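Local atomic coordinates of extracellular matrix-binding protein ebh (Staphylococcus aureus subsp. aureus, PDB entry 4KJM), a protein that is probably a cell-surface adhesin of the bacterium that binds extracellular matrix, the crystallised fragment comprising a FIVAR domain and a GA module. Residues N6-T9 against A10-K14; Q60-N63 against N64-A68; D101-K104 against A105-N108. All coordinates share one frame; numbering follows the deposited sequence.

Interaction 1. Residues N6-T9 against A10-K14; sequences NLQT and AINDK. With ZN (zinc ion), chain E.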
loop_
_atom_site.group_PDB
_atom_site.type_symbol
_atom_site.label_atom_id
_atom_site.label_comp_id
_atom_site.label_asym_id
_atom_site.label_seq_id
_atom_site.Cartn_x
_atom_site.Cartn_y
_atom_site.Cartn_z
ATOM N N ASN A 6 2.099 -14.225 9.953
ATOM C CA ASN A 6 1.401 -12.971 9.720
ATOM C C ASN A 6 2.286 -11.774 10.034
ATOM O O ASN A 6 2.228 -10.787 9.339
ATOM C CB ASN A 6 0.115 -12.899 10.515
ATOM C CG ASN A 6 -1.025 -13.614 9.835
ATOM O OD1 ASN A 6 -0.877 -14.725 9.375
ATOM N ND2 ASN A 6 -2.171 -12.956 9.746
ATOM N N LEU A 7 3.053 -11.844 11.116
ATOM C CA LEU A 7 3.919 -10.744 11.494
ATOM C C LEU A 7 4.968 -10.514 10.419
ATOM O O LEU A 7 5.237 -9.408 10.009
ATOM C CB LEU A 7 4.593 -11.054 12.850
ATOM C CG LEU A 7 5.431 -9.913 13.475
ATOM C CD1 LEU A 7 4.618 -8.652 13.621
ATOM C CD2 LEU A 7 6.013 -10.334 14.792
ATOM N N GLN A 8 5.542 -11.608 9.937
ATOM C CA GLN A 8 6.525 -11.577 8.853
ATOM C C GLN A 8 5.965 -10.939 7.619
ATOM O O GLN A 8 6.647 -10.169 6.971
ATOM C CB GLN A 8 6.985 -13.022 8.583
ATOM C CG GLN A 8 7.858 -13.518 9.697
ATOM C CD GLN A 8 9.257 -13.639 9.208
ATOM O OE1 GLN A 8 9.840 -14.770 9.204
ATOM N NE2 GLN A 8 9.770 -12.533 8.656
ATOM N N THR A 9 4.715 -11.294 7.276
ATOM C CA THR A 9 4.030 -10.692 6.134
ATOM C C THR A 9 4.048 -9.097 6.272
ATOM O O THR A 9 4.507 -8.344 5.370
ATOM C CB THR A 9 2.633 -11.351 5.955
ATOM O OG1 THR A 9 2.773 -12.757 5.649
ATOM C CG2 THR A 9 1.864 -10.710 4.855
ATOM N N ALA A 10 3.730 -8.595 7.470
ATOM C CA ALA A 10 3.939 -7.146 7.730
ATOM C C ALA A 10 5.414 -6.624 7.716
ATOM O O ALA A 10 5.693 -5.564 7.134
ATOM C CB ALA A 10 3.197 -6.814 9.016
ATOM N N ILE A 11 6.404 -7.259 8.317
ATOM C CA ILE A 11 7.721 -6.620 8.348
ATOM C C ILE A 11 8.370 -6.608 6.918
ATOM O O ILE A 11 9.083 -5.700 6.551
ATOM C CB ILE A 11 8.700 -7.070 9.484
ATOM C CG1 ILE A 11 9.582 -8.185 9.088
ATOM C CG2 ILE A 11 8.007 -7.443 10.768
ATOM C CD1 ILE A 11 10.966 -7.735 8.702
ATOM N N ASN A 12 8.107 -7.638 6.139
ATOM C CA ASN A 12 8.721 -7.817 4.830
ATOM C C ASN A 12 8.146 -6.816 3.811
ATOM O O ASN A 12 8.615 -6.690 2.698
ATOM C CB ASN A 12 8.490 -9.243 4.339
ATOM C CG ASN A 12 9.402 -10.266 4.983
ATOM O OD1 ASN A 12 10.398 -9.925 5.612
ATOM N ND2 ASN A 12 9.067 -11.527 4.816
ATOM N N ASP A 13 7.123 -6.096 4.222
ATOM C CA ASP A 13 6.555 -5.077 3.366
ATOM C C ASP A 13 7.067 -3.658 3.613
ATOM O O ASP A 13 6.696 -2.721 2.962
ATOM C CB ASP A 13 5.067 -5.070 3.486
ATOM C CG ASP A 13 4.435 -4.305 2.405
ATOM O OD1 ASP A 13 4.959 -4.419 1.309
ATOM O OD2 ASP A 13 3.467 -3.617 2.661
ATOM N N LYS A 14 7.918 -3.585 4.600
ATOM C CA LYS A 14 8.584 -2.424 5.067
ATOM C C LYS A 14 9.138 -1.577 3.919
ATOM O O LYS A 14 8.818 -0.434 3.786
ATOM C CB LYS A 14 9.684 -2.899 5.992
ATOM C CG LYS A 14 10.619 -1.875 6.566
ATOM C CD LYS A 14 11.801 -2.604 7.178
ATOM C CE LYS A 14 13.030 -1.760 7.440
ATOM N NZ LYS A 14 13.757 -2.200 8.674
HETATM ZN ZN ZN E . 4.255 -3.910 -0.392
HETATM O O HOH W 1 3.418 -2.383 0.042
HETATM O O HOH W 2 5.560 -4.999 -2.069
HETATM O O HOH W 3 4.340 -2.010 -1.081
#
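Leu7 and Ile11 meet one helical turn apart on the inner side of helix 2-11, where Ile11 CG2 sits 3.5 Å from Leu7 O and 4.5 Å from Leu7 CG. The tightness here comes from groups resting on Leu7 O, whereas the two side chains only brush each other. That carbonyl accepts the N-H of Ile11 at 3.0 Å while the methyl CG2 lies against the same oxygen. Ala10 adds its CB, also close to Leu7 O, and its N-H reaches Asn6 O.

The side formed by Gln8 and Asn12 is looser and polar. Asn12 N bonds to Gln8 O at 3.0 Å, and the same oxygen lies over one face of the Asn12 carboxamide, 3.4 Å from Asn12 CG. Gln8 bends at chi2 (-110°), which brings its amide obliquely past the Asn12 amide, on the side where Gln8 O lies, the two planes 56° apart; Gln8 NE2 stays 4.0 Å from Asn12 ND2, a loose approach rather than a bond. Thr9 stands apart from both, buried under the second subunit, its OG1 bonded to Gly5 O and to Asn79 OD1 and Lys82 NZ of that subunit.

Ile11 to Lys14 form a type I beta turn, with Lys14 N bonded to Ile11 O. Asp13 CG stands anti to its backbone N (chi1 -165°), turning the carboxylate outward, where Asp13 OD1 binds a zinc ion at 1.9 Å; three waters also bind the metal, and one further ligand comes from elsewhere in the structure. OD2 forms a salt bridge with Lys69, which helps hold the carboxylate in place.

Leu7 and Ile11 face Ala41 and Leu45, while Leu7 also meets Val58 and Leu62, and Ala10 meets Val65: helix 2-11 thus lies against helices 28-44 and 55-71.

Interaction 2. Residues Q60-N63 against N64-A68; sequences QALN and NVNNA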
loop_
_atom_site.group_PDB
_atom_site.type_symbol
_atom_site.label_atom_id
_atom_site.label_comp_id
_atom_site.label_asym_id
_atom_site.label_seq_id
_atom_site.Cartn_x
_atom_site.Cartn_y
_atom_site.Cartn_z
ATOM N N GLN A 60 0.382 -8.344 19.701
ATOM C CA GLN A 60 0.447 -6.888 19.953
ATOM C C GLN A 60 1.415 -6.240 18.918
ATOM O O GLN A 60 1.126 -5.186 18.353
ATOM C CB GLN A 60 0.852 -6.581 21.402
ATOM C CG GLN A 60 -0.404 -6.442 22.367
ATOM C CD GLN A 60 -0.165 -6.844 23.824
ATOM O OE1 GLN A 60 -1.118 -7.131 24.617
ATOM N NE2 GLN A 60 1.109 -6.863 24.217
ATOM N N ALA A 61 2.532 -6.896 18.626
ATOM C CA ALA A 61 3.464 -6.351 17.606
ATOM C C ALA A 61 2.789 -6.223 16.244
ATOM O O ALA A 61 3.004 -5.249 15.515
ATOM C CB ALA A 61 4.664 -7.232 17.507
ATOM N N LEU A 62 2.018 -7.240 15.876
ATOM C CA LEU A 62 1.312 -7.267 14.603
ATOM C C LEU A 62 0.268 -6.162 14.506
ATOM O O LEU A 62 0.233 -5.431 13.508
ATOM C CB LEU A 62 0.670 -8.615 14.401
ATOM C CG LEU A 62 -0.218 -8.861 13.210
ATOM C CD1 LEU A 62 0.433 -8.480 11.919
ATOM C CD2 LEU A 62 -0.568 -10.353 13.211
ATOM N N ASN A 63 -0.535 -6.030 15.552
ATOM C CA ASN A 63 -1.529 -5.027 15.661
ATOM C C ASN A 63 -0.885 -3.660 15.547
ATOM O O ASN A 63 -1.381 -2.815 14.848
ATOM C CB ASN A 63 -2.156 -5.168 17.045
ATOM C CG ASN A 63 -3.379 -4.336 17.232
ATOM O OD1 ASN A 63 -4.266 -4.324 16.377
ATOM N ND2 ASN A 63 -3.510 -3.728 18.424
ATOM N N ASN A 64 0.237 -3.453 16.211
ATOM C CA ASN A 64 0.906 -2.157 16.204
ATOM C C ASN A 64 1.440 -1.781 14.836
ATOM O O ASN A 64 1.334 -0.653 14.410
ATOM C CB ASN A 64 2.038 -2.145 17.224
ATOM C CG ASN A 64 1.503 -2.120 18.655
ATOM O OD1 ASN A 64 0.335 -1.854 18.867
ATOM N ND2 ASN A 64 2.373 -2.377 19.625
ATOM N N VAL A 65 1.948 -2.743 14.101
ATOM C CA VAL A 65 2.324 -2.482 12.726
ATOM C C VAL A 65 1.096 -2.178 11.857
ATOM O O VAL A 65 1.133 -1.224 11.094
ATOM C CB VAL A 65 3.054 -3.683 12.025
ATOM C CG1 VAL A 65 3.396 -3.329 10.567
ATOM C CG2 VAL A 65 4.361 -3.991 12.743
ATOM N N ASN A 66 0.036 -2.986 11.937
ATOM C CA ASN A 66 -1.103 -2.762 11.066
ATOM C C ASN A 66 -1.750 -1.391 11.329
ATOM O O ASN A 66 -2.070 -0.670 10.413
ATOM C CB ASN A 66 -2.121 -3.901 11.196
ATOM C CG ASN A 66 -1.594 -5.230 10.591
ATOM O OD1 ASN A 66 -0.727 -5.237 9.789
ATOM N ND2 ASN A 66 -2.118 -6.307 11.014
ATOM N N ASN A 67 -1.921 -1.057 12.607
ATOM C CA ASN A 67 -2.498 0.212 13.010
ATOM C C ASN A 67 -1.620 1.359 12.566
ATOM O O ASN A 67 -2.138 2.378 12.048
ATOM C CB ASN A 67 -2.686 0.219 14.543
ATOM C CG ASN A 67 -3.835 -0.669 14.964
ATOM O OD1 ASN A 67 -4.680 -0.999 14.139
ATOM N ND2 ASN A 67 -3.900 -1.035 16.228
ATOM N N ALA A 68 -0.295 1.225 12.709
ATOM C CA ALA A 68 0.591 2.331 12.277
ATOM C C ALA A 68 0.535 2.501 10.786
ATOM O O ALA A 68 0.564 3.632 10.247
ATOM C CB ALA A 68 2.027 2.154 12.729
HETATM O O HOH W 4 -1.626 -3.360 20.464
#
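Asn63 and Asn67 face each other one turn apart on the outer side of helix 55-71, and Asn63 can be followed from its root outward. Its CB lies 3.1 Å from Asn64 N, simply the next peptide. CG, placed anti to the backbone N (chi1 -170°), leans forward along the helix to 3.5 Å from Asn67 ND2. At the tip the two branches part. OD1 comes 3.3 Å from Asn67 ND2, with the amide planes 71° apart. The other branch turns to a water, to which Asn63 ND2 donates at 2.8 Å; that water in turn donates to Asn64 OD1, so it bridges two neighbouring carboxamides on the solvent side.

Three asparagines further on the chain, Asn64, Asn66 and Asn67, share one posture: CG stands beside the backbone N, folding the amide back over the carbonyl oxygen four residues earlier. Gln60 O lies squarely over one face of the Asn64 amide, 3.1 Å from Asn64 CG, and Asn63 O over a face of Asn67. In each case the carbonyl is already used by the main chain: Asn67 N reaches Asn63 O at 2.9 Å with a nearly straight N-H of 169°. The side-chain amides therefore lie beside the helix bonds without replacing them. Leu62 adds an apolar neighbour, its CD1 resting 3.5 Å from Asn66 ND2.

The opposite flank is apolar. Val65 CG2 lies over Ala61 O, and both side chains turn inward. Ala61 meets Ile44, Val65 meets Ala37 and Ala41, and Ala68 meets Tyr34, all on helix 28-44. Helix 2-11 lies alongside too, with Leu62 on Asn6 and Ala61 on Leu7. Helix 55-71 thus packs with helices 28-44 and 2-11, consistent with the helical bundle of a FIVAR domain, its asparagines on the outside.

Interaction 3. Residues D101-K104 against A105-N108; sequences DALK and AQAN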
loop_
_atom_site.group_PDB
_atom_site.type_symbol
_atom_site.label_atom_id
_atom_site.label_comp_id
_atom_site.label_asym_id
_atom_site.label_seq_id
_atom_site.Cartn_x
_atom_site.Cartn_y
_atom_site.Cartn_z
ATOM N N ASP A 101 -5.676 28.504 -15.080
ATOM C CA ASP A 101 -5.749 27.186 -15.685
ATOM C C ASP A 101 -4.414 26.441 -15.633
ATOM O O ASP A 101 -4.348 25.255 -15.297
ATOM C CB ASP A 101 -6.220 27.303 -17.137
ATOM C CG ASP A 101 -7.693 27.619 -17.247
ATOM O OD1 ASP A 101 -8.386 27.501 -16.209
ATOM O OD2 ASP A 101 -8.183 27.997 -18.361
ATOM N N ALA A 102 -3.327 27.137 -15.906
ATOM C CA ALA A 102 -2.028 26.478 -15.943
ATOM C C ALA A 102 -1.603 26.044 -14.547
ATOM O O ALA A 102 -1.086 24.931 -14.355
ATOM C CB ALA A 102 -0.970 27.398 -16.539
ATOM N N LEU A 103 -1.820 26.941 -13.582
ATOM C CA LEU A 103 -1.496 26.658 -12.171
ATOM C C LEU A 103 -2.371 25.554 -11.610
ATOM O O LEU A 103 -1.905 24.745 -10.831
ATOM C CB LEU A 103 -1.576 27.949 -11.348
ATOM C CG LEU A 103 -0.370 28.861 -11.616
ATOM C CD1 LEU A 103 -0.703 30.280 -11.163
ATOM C CD2 LEU A 103 0.877 28.367 -10.887
ATOM N N LYS A 104 -3.623 25.467 -12.058
ATOM C CA LYS A 104 -4.549 24.411 -11.591
ATOM C C LYS A 104 -4.087 23.057 -12.087
ATOM O O LYS A 104 -4.144 22.055 -11.370
ATOM C CB LYS A 104 -6.019 24.649 -12.079
ATOM C CG LYS A 104 -6.746 25.713 -11.283
ATOM C CD LYS A 104 -8.244 25.800 -11.614
ATOM C CE LYS A 104 -8.860 27.000 -10.928
ATOM N NZ LYS A 104 -10.315 27.154 -11.219
ATOM N N ALA A 105 -3.677 23.018 -13.365
ATOM C CA ALA A 105 -3.117 21.836 -13.932
ATOM C C ALA A 105 -1.871 21.337 -13.148
ATOM O O ALA A 105 -1.738 20.159 -12.869
ATOM C CB ALA A 105 -2.773 22.081 -15.383
ATOM N N GLN A 106 -0.993 22.253 -12.759
ATOM C CA GLN A 106 0.157 21.908 -11.910
ATOM C C GLN A 106 -0.256 21.359 -10.556
ATOM O O GLN A 106 0.270 20.342 -10.150
ATOM C CB GLN A 106 1.054 23.117 -11.694
ATOM C CG GLN A 106 1.702 23.583 -12.983
ATOM C CD GLN A 106 2.493 24.877 -12.745
ATOM O OE1 GLN A 106 3.065 25.034 -11.696
ATOM N NE2 GLN A 106 2.548 25.741 -13.710
ATOM N N ALA A 107 -1.246 21.988 -9.891
ATOM C CA ALA A 107 -1.684 21.527 -8.584
ATOM C C ALA A 107 -2.316 20.147 -8.717
ATOM O O ALA A 107 -2.013 19.255 -7.973
ATOM C CB ALA A 107 -2.663 22.513 -7.993
ATOM N N ASN A 108 -3.202 19.964 -9.678
ATOM C CA ASN A 108 -3.890 18.689 -9.796
ATOM C C ASN A 108 -3.005 17.506 -10.146
ATOM O O ASN A 108 -3.354 16.343 -9.850
ATOM C CB ASN A 108 -5.005 18.830 -10.796
ATOM C CG ASN A 108 -6.210 19.507 -10.183
ATOM O OD1 ASN A 108 -6.433 19.441 -8.991
ATOM N ND2 ASN A 108 -7.002 20.101 -11.013
#
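The carboxamide of Asn108 presents one face to Lys104 O, which stands 3.5 Å from Asn108 CG and roughly above the plane. Leu103 CD2 lies over one face of the Gln106 amide, 4.1 Å from Gln106 OE1, while Ala102 O stands on the same side but off the edge, nearest Gln106 CG. Both amides belong to helix 97-108, the middle helix of the three-helix bundle expected of a GA module. Four backbone bonds link the turns, from Ala105 N to Asp101 O through to Asn108 N to Lys104 O, the last 2.9 Å long.

Gln106 is extended beyond CG (chi2 175°), which carries its amide outward and back toward the preceding turn while its CG stays 3.4 Å from Ala102 O. The apolar flank consists of Leu103 and Ala107: Leu103 packs on Ile89 of helix 74-90 and on Val119 and Ala123 of helix 113-127, and Ala107 touches Ala85, Ile86 and Val119. Lys104 stretches its chain across Ile86, and its NZ is hydrogen-bonded to Asn90 OD1. At the end of the helix, Asn108 O accepts a hydrogen bond from Lys82 NZ.

All three are local contacts along a helix. Interaction 2 divides most plainly into a buried apolar flank and an outer row of asparagines; in interaction 1 the polar Thr9 is buried, and in interaction 3 the alanines Ala102 and Ala105 are exposed. Interactions 1 and 2 share the FIVAR range and touch, Leu7 CD1 lying 3.7 Å from Leu62 CA. Interaction 3 sits in the GA module across the chain's centre, its own centre about 38 Å from each of theirs. Interaction 1 alone includes a zinc-bound aspartate. It hydrogen-bonds to the second subunit through Thr9, whereas interaction 3 meets that subunit only in packing at Asn108 and interaction 2 touches no other chain of the assembly.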